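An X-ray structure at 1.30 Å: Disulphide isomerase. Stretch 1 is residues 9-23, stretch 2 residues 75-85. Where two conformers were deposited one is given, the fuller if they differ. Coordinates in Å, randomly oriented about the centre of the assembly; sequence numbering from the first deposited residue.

Stretch 1, residues 9-23: DEHADAWTQVKKALA
Stretch 2, residues 75-85: DRNLELSQAYG

Two helices running in broadly the same direction pack through a small apolar seam centred on Leu80, with one polar anchor at Trp15 and a salt bridge at the N-terminal end. Helices 14-23 and 78-83 make an angle of 37°, axes 11.1 Å apart at closest; the two stretches bury 494 Å², both sides summed. CA atoms pair Ala14 with Asn77 (7.3 Å) and Trp15 with Leu80 (7.2 Å). A type I turn, Asp9 to Ala12, leads into the first helix, capped where Asp13 OD1 accepts from Thr16 N (3.2 Å). Asn77 (phi/psi 54/29) precedes the second. Ala14, Val18 and Leu80 are buried and apolar, needing no polar partner. Leu80 (chi1 t, chi2 p) points toward stretch 1: its CD2 meets Ala14 CB at 3.5 Å, where the small methyl allows close approach, and Val18 CG2 at 4.1 Å. Exposed Trp15 (chi1 -81°, chi2 99°) covers Leu80 with a ring face, CD1 lying 3.5 Å from the six-membered centroid, a CH-pi contact, while edge NE1 donates to Glu79 OE2 (2.8 Å, 157°; Glu79 chi1 p, chi2 m). Trp15 CH2 touches Ala83 CB (3.8 Å). Tyr84 (m, chi2 -78°) brings OH to 3.4 Å from Leu22 CD1 and 3.9 Å from Val18 CG1. Extended Arg76 (m, t, t) forms the salt bridge of NH1 with Glu10 OE1 (3.3 Å).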

# COMPACT_ATOMS: atom_id res chain seq x y z
N ASP A 9 -2.41 -8.83 7.43
CA ASP A 9 -2.23 -9.48 8.71
C ASP A 9 -3.10 -8.76 9.71
O ASP A 9 -2.79 -7.65 10.16
CB ASP A 9 -0.77 -9.42 9.14
CG ASP A 9 -0.50 -10.12 10.48
OD1 ASP A 9 -1.45 -10.66 11.10
OD2 ASP A 9 0.69 -10.12 10.88
N GLU A 10 -4.21 -9.40 10.05
CA GLU A 10 -5.20 -8.81 10.92
C GLU A 10 -4.73 -8.63 12.37
O GLU A 10 -5.35 -7.90 13.14
CB GLU A 10 -6.50 -9.61 10.83
CG GLU A 10 -7.00 -9.67 9.37
CD GLU A 10 -8.34 -10.36 9.12
OE1 GLU A 10 -9.09 -10.65 10.08
OE2 GLU A 10 -8.64 -10.61 7.94
N HIS A 11 -3.61 -9.26 12.71
CA HIS A 11 -3.03 -9.24 14.04
C HIS A 11 -1.85 -8.31 14.18
O HIS A 11 -1.37 -8.11 15.31
CB HIS A 11 -2.61 -10.67 14.46
CG HIS A 11 -3.74 -11.64 14.40
ND1 HIS A 11 -4.90 -11.45 15.12
CD2 HIS A 11 -3.97 -12.68 13.57
CE1 HIS A 11 -5.76 -12.40 14.81
NE2 HIS A 11 -5.22 -13.15 13.87
N ALA A 12 -1.40 -7.73 13.05
CA ALA A 12 -0.22 -6.89 13.10
C ALA A 12 -0.44 -5.61 13.91
O ALA A 12 -1.55 -5.05 13.95
CB ALA A 12 0.22 -6.55 11.68
N ASP A 13 0.63 -5.15 14.55
CA ASP A 13 0.71 -3.84 15.16
C ASP A 13 1.12 -2.90 14.03
O ASP A 13 2.30 -2.73 13.75
CB ASP A 13 1.75 -3.89 16.32
CG ASP A 13 2.05 -2.54 16.92
OD1 ASP A 13 1.52 -1.47 16.45
OD2 ASP A 13 2.89 -2.54 17.89
N ALA A 14 0.12 -2.32 13.35
CA ALA A 14 0.42 -1.58 12.15
C ALA A 14 1.29 -0.34 12.43
O ALA A 14 2.16 0.00 11.64
CB ALA A 14 -0.89 -1.19 11.46
N TRP A 15 1.06 0.38 13.54
CA TRP A 15 1.90 1.54 13.83
C TRP A 15 3.38 1.19 13.96
O TRP A 15 4.25 1.90 13.45
CB TRP A 15 1.48 2.25 15.12
CG TRP A 15 0.31 3.18 14.91
CD1 TRP A 15 -1.01 2.92 15.19
CD2 TRP A 15 0.37 4.50 14.40
NE1 TRP A 15 -1.77 4.01 14.85
CE2 TRP A 15 -0.95 5.01 14.40
CE3 TRP A 15 1.42 5.32 13.93
CZ2 TRP A 15 -1.26 6.32 13.93
CZ3 TRP A 15 1.10 6.62 13.45
CH2 TRP A 15 -0.23 7.10 13.47
N THR A 16 3.65 0.07 14.65
CA THR A 16 5.03 -0.41 14.78
C THR A 16 5.61 -0.75 13.43
O THR A 16 6.72 -0.32 13.11
CB THR A 16 5.13 -1.55 15.76
OG1 THR A 16 4.70 -1.07 17.03
CG2 THR A 16 6.58 -1.97 15.94
N GLN A 17 4.81 -1.46 12.61
CA GLN A 17 5.26 -1.83 11.27
C GLN A 17 5.54 -0.63 10.40
O GLN A 17 6.54 -0.62 9.68
CB GLN A 17 4.29 -2.78 10.57
CG GLN A 17 4.29 -4.14 11.27
CD GLN A 17 3.53 -5.21 10.54
OE1 GLN A 17 2.60 -4.92 9.80
NE2 GLN A 17 3.90 -6.49 10.79
N VAL A 18 4.69 0.40 10.48
CA VAL A 18 4.93 1.60 9.68
C VAL A 18 6.19 2.32 10.19
O VAL A 18 7.01 2.76 9.42
CB VAL A 18 3.70 2.52 9.74
CG1 VAL A 18 4.00 3.89 9.15
CG2 VAL A 18 2.53 1.88 8.99
N LYS A 19 6.35 2.39 11.52
CA LYS A 19 7.53 3.03 12.09
C LYS A 19 8.81 2.35 11.58
O LYS A 19 9.78 3.01 11.18
CB LYS A 19 7.47 3.06 13.62
CG LYS A 19 8.52 3.94 14.28
CD LYS A 19 8.23 4.11 15.79
CE LYS A 19 9.37 4.83 16.48
NZ LYS A 19 9.13 4.85 17.93
N LYS A 20 8.79 1.01 11.62
CA LYS A 20 9.92 0.19 11.18
C LYS A 20 10.23 0.34 9.68
O LYS A 20 11.39 0.33 9.28
CB LYS A 20 9.65 -1.27 11.51
CG LYS A 20 10.72 -2.23 10.99
CD LYS A 20 10.26 -3.67 11.20
CE LYS A 20 11.28 -4.68 10.72
NZ LYS A 20 12.41 -4.79 11.65
N ALA A 21 9.18 0.48 8.85
CA ALA A 21 9.35 0.66 7.41
C ALA A 21 9.88 2.07 7.11
O ALA A 21 10.80 2.23 6.29
CB ALA A 21 8.05 0.43 6.71
N LEU A 22 9.37 3.08 7.83
CA LEU A 22 9.85 4.44 7.64
C LEU A 22 11.31 4.57 8.07
O LEU A 22 12.09 5.29 7.43
CB LEU A 22 8.93 5.48 8.34
CG LEU A 22 7.50 5.60 7.76
CD1 LEU A 22 6.75 6.55 8.68
CD2 LEU A 22 7.46 6.15 6.37
N ALA A 23 11.70 3.84 9.13
CA ALA A 23 13.10 3.85 9.56
C ALA A 23 14.00 3.23 8.48
O ALA A 23 15.11 3.71 8.20
CB ALA A 23 13.24 3.10 10.89
N ASP A 75 -12.95 -0.64 10.00
CA ASP A 75 -13.10 -0.57 11.45
C ASP A 75 -11.82 -0.95 12.17
O ASP A 75 -11.85 -1.21 13.35
CB ASP A 75 -14.31 -1.41 11.93
CG ASP A 75 -14.19 -2.90 11.59
OD1 ASP A 75 -13.14 -3.38 11.07
OD2 ASP A 75 -15.20 -3.63 11.79
N ARG A 76 -10.69 -0.96 11.47
CA ARG A 76 -9.39 -1.23 12.11
C ARG A 76 -8.40 -0.22 11.58
O ARG A 76 -8.46 0.18 10.43
CB ARG A 76 -8.91 -2.63 11.76
CG ARG A 76 -9.69 -3.75 12.41
CD ARG A 76 -9.37 -5.03 11.68
NE ARG A 76 -10.24 -6.16 12.04
CZ ARG A 76 -10.28 -7.28 11.33
NH1 ARG A 76 -9.55 -7.41 10.23
NH2 ARG A 76 -11.07 -8.27 11.69
N ASN A 77 -7.46 0.20 12.43
CA ASN A 77 -6.39 1.11 12.03
C ASN A 77 -6.87 2.39 11.38
O ASN A 77 -6.17 3.01 10.59
CB ASN A 77 -5.39 0.38 11.12
CG ASN A 77 -4.64 -0.69 11.83
OD1 ASN A 77 -4.58 -1.87 11.37
ND2 ASN A 77 -4.12 -0.35 12.96
N LEU A 78 -8.07 2.84 11.76
CA LEU A 78 -8.60 4.03 11.09
C LEU A 78 -7.79 5.27 11.42
O LEU A 78 -7.68 6.17 10.59
CB LEU A 78 -10.06 4.23 11.50
CG LEU A 78 -11.02 3.11 11.11
CD1 LEU A 78 -12.41 3.53 11.53
CD2 LEU A 78 -10.94 2.82 9.62
N GLU A 79 -7.23 5.35 12.61
CA GLU A 79 -6.45 6.51 12.96
C GLU A 79 -5.14 6.56 12.18
O GLU A 79 -4.59 7.62 11.98
CB GLU A 79 -6.23 6.59 14.45
CG GLU A 79 -5.17 5.70 14.99
CD GLU A 79 -5.46 4.22 15.02
OE1 GLU A 79 -6.61 3.76 14.72
OE2 GLU A 79 -4.51 3.50 15.39
N LEU A 80 -4.64 5.42 11.75
CA LEU A 80 -3.45 5.41 10.94
C LEU A 80 -3.76 5.90 9.51
O LEU A 80 -2.98 6.66 8.93
CB LEU A 80 -2.81 4.02 11.07
CG LEU A 80 -1.58 3.64 10.30
CD1 LEU A 80 -0.45 4.56 10.69
CD2 LEU A 80 -1.22 2.19 10.64
N SER A 81 -4.94 5.54 8.98
CA SER A 81 -5.40 6.17 7.76
C SER A 81 -5.52 7.70 7.94
O SER A 81 -5.08 8.48 7.12
CB SER A 81 -6.73 5.53 7.29
OG SER A 81 -7.21 6.23 6.14
N GLN A 82 -6.18 8.11 9.02
CA GLN A 82 -6.37 9.56 9.23
C GLN A 82 -5.04 10.30 9.31
O GLN A 82 -4.93 11.42 8.84
CB GLN A 82 -7.18 9.80 10.49
CG GLN A 82 -8.63 9.37 10.36
CD GLN A 82 -9.39 9.61 11.65
OE1 GLN A 82 -8.98 9.17 12.71
NE2 GLN A 82 -10.51 10.32 11.54
N ALA A 83 -4.01 9.67 9.90
CA ALA A 83 -2.72 10.33 10.12
C ALA A 83 -2.01 10.64 8.81
O ALA A 83 -1.21 11.55 8.74
CB ALA A 83 -1.82 9.46 11.01
N TYR A 84 -2.31 9.81 7.79
CA TYR A 84 -1.59 9.82 6.53
C TYR A 84 -2.47 10.31 5.41
O TYR A 84 -2.22 10.03 4.23
CB TYR A 84 -0.93 8.44 6.25
CG TYR A 84 0.27 8.21 7.06
CD1 TYR A 84 1.48 8.80 6.73
CD2 TYR A 84 0.23 7.44 8.23
CE1 TYR A 84 2.60 8.65 7.54
CE2 TYR A 84 1.38 7.26 9.04
CZ TYR A 84 2.57 7.84 8.67
OH TYR A 84 3.65 7.73 9.53
N GLY A 85 -3.49 11.09 5.76
CA GLY A 85 -4.25 11.81 4.75
C GLY A 85 -5.53 11.17 4.26
O GLY A 85 -6.00 11.51 3.16